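Fatty acid/retinol binding protein protein 7, isoform A, confirmed BY transcript evidence (Caenorhabditis elegans, PDB 2W9Y) probably binds fatty acids and retinoids and takes part in lipid transport in this nematode. Local coordinates at residues 21-26 and 60-65. Sequence-based numbering, arbitrary orientation.
Sequences LEFSSS and PELGKR
Two antiparallel helices of the all-helical FAR fold meet here: the C-terminal part of helix 18-26 faces the first turns of helix 60-75, through F23 and S26 on one side and L62 and R65 on the other. The axes of the two short segments come within 11.4 Å, and their N-to-C directions differ by 161°. The contact is made mainly by side chains. F23 is buried. Its CG is anti to the backbone N (chi1 173°), which carries the ring across to the other helix. R65 CB lies at the ring edge, 3.9 Å from F23 CE1. L62 CD1 touches the same corner, 4.1 Å from F23 CE1. L62 CD1 also packs over one face of the R65 guanidinium, offset toward its rim. Beyond the pair, F23 reaches L66 and V69, and L62 reaches V34 and L35 of helix 32-39. The R65 chain bends at chi3, bringing the guanidinium to S26. R65 NH2 forms a salt bridge with E31. S26 OG works in two directions: it donates to F23 O at 2.8 Å, in its own helix, and accepts from R65 NH1 at 2.8 Å. With an alanine in place of S26, both OG bonds go, and the guanidinium, still paired with E31, would probably be freer to turn. S26 OG sits near the guanidinium plane, and the N-H...O angle at R65 NH1 is 147°.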
# COMPACT_ATOMS: atom_id res chain seq x y z
N LEU A 21 -5.08 1.99 -4.28
CA LEU A 21 -5.24 3.00 -5.32
C LEU A 21 -6.64 3.58 -5.28
O LEU A 21 -6.80 4.80 -5.44
CB LEU A 21 -4.98 2.39 -6.71
CG LEU A 21 -3.51 2.05 -6.97
CD1 LEU A 21 -3.27 1.24 -8.31
CD2 LEU A 21 -2.66 3.31 -7.04
N GLU A 22 -7.65 2.73 -5.04
CA GLU A 22 -9.04 3.21 -5.01
C GLU A 22 -9.20 4.08 -3.82
O GLU A 22 -9.88 5.13 -3.92
CB GLU A 22 -10.07 2.05 -4.93
CG GLU A 22 -10.23 1.28 -6.29
CD GLU A 22 -11.13 0.04 -6.19
OE1 GLU A 22 -11.37 -0.49 -5.09
OE2 GLU A 22 -11.60 -0.44 -7.24
N PHE A 23 -8.55 3.71 -2.70
CA PHE A 23 -8.62 4.58 -1.51
C PHE A 23 -7.99 5.94 -1.83
O PHE A 23 -8.55 7.00 -1.50
CB PHE A 23 -7.91 3.92 -0.30
CG PHE A 23 -7.78 4.80 0.90
CD1 PHE A 23 -8.86 5.05 1.72
CD2 PHE A 23 -6.56 5.39 1.20
CE1 PHE A 23 -8.72 5.85 2.81
CE2 PHE A 23 -6.42 6.19 2.30
CZ PHE A 23 -7.49 6.41 3.09
N SER A 24 -6.82 5.94 -2.45
CA SER A 24 -6.09 7.23 -2.74
C SER A 24 -6.89 8.12 -3.68
O SER A 24 -6.94 9.33 -3.48
CB SER A 24 -4.74 7.03 -3.39
OG SER A 24 -3.93 6.26 -2.56
N SER A 25 -7.51 7.53 -4.69
CA SER A 25 -8.40 8.25 -5.60
C SER A 25 -9.59 8.90 -4.93
O SER A 25 -10.08 9.96 -5.36
CB SER A 25 -8.97 7.28 -6.64
OG SER A 25 -8.00 7.01 -7.61
N SER A 26 -10.06 8.26 -3.88
CA SER A 26 -11.26 8.67 -3.21
C SER A 26 -11.02 9.89 -2.33
O SER A 26 -11.99 10.55 -1.98
CB SER A 26 -11.85 7.52 -2.37
OG SER A 26 -11.26 7.43 -1.07
N PRO A 60 -14.51 9.83 10.91
CA PRO A 60 -14.94 8.44 10.99
C PRO A 60 -14.96 7.80 9.66
O PRO A 60 -14.47 6.66 9.53
CB PRO A 60 -16.36 8.57 11.54
CG PRO A 60 -16.18 9.67 12.55
CD PRO A 60 -15.22 10.68 11.89
N GLU A 61 -15.51 8.49 8.67
CA GLU A 61 -15.71 7.88 7.36
C GLU A 61 -14.42 7.62 6.64
O GLU A 61 -14.28 6.60 5.97
CB GLU A 61 -16.56 8.81 6.48
CG GLU A 61 -17.98 8.90 6.96
CD GLU A 61 -18.72 7.69 6.52
OE1 GLU A 61 -18.08 6.90 5.77
OE2 GLU A 61 -19.91 7.52 6.90
N LEU A 62 -13.48 8.55 6.75
CA LEU A 62 -12.16 8.31 6.25
C LEU A 62 -11.52 7.07 6.91
O LEU A 62 -10.88 6.26 6.21
CB LEU A 62 -11.28 9.56 6.49
CG LEU A 62 -9.97 9.65 5.76
CD1 LEU A 62 -10.22 9.39 4.26
CD2 LEU A 62 -9.28 11.01 6.05
N GLY A 63 -11.65 6.95 8.23
CA GLY A 63 -11.06 5.80 8.95
C GLY A 63 -11.70 4.47 8.56
O GLY A 63 -11.03 3.43 8.46
N LYS A 64 -13.00 4.50 8.34
CA LYS A 64 -13.72 3.32 7.82
C LYS A 64 -13.11 2.88 6.46
O LYS A 64 -12.84 1.67 6.23
CB LYS A 64 -15.24 3.61 7.66
CG LYS A 64 -15.98 2.54 6.89
CD LYS A 64 -17.41 2.91 6.49
CE LYS A 64 -17.45 3.68 5.16
NZ LYS A 64 -17.33 2.66 4.05
N ARG A 65 -12.93 3.84 5.56
CA ARG A 65 -12.32 3.54 4.24
C ARG A 65 -10.86 3.01 4.36
O ARG A 65 -10.48 2.03 3.67
CB ARG A 65 -12.42 4.75 3.30
CG ARG A 65 -13.80 5.04 2.67
CD ARG A 65 -13.52 6.13 1.58
NE ARG A 65 -13.88 7.36 2.19
CZ ARG A 65 -13.38 8.55 1.95
NH1 ARG A 65 -12.39 8.79 1.08
NH2 ARG A 65 -13.93 9.54 2.64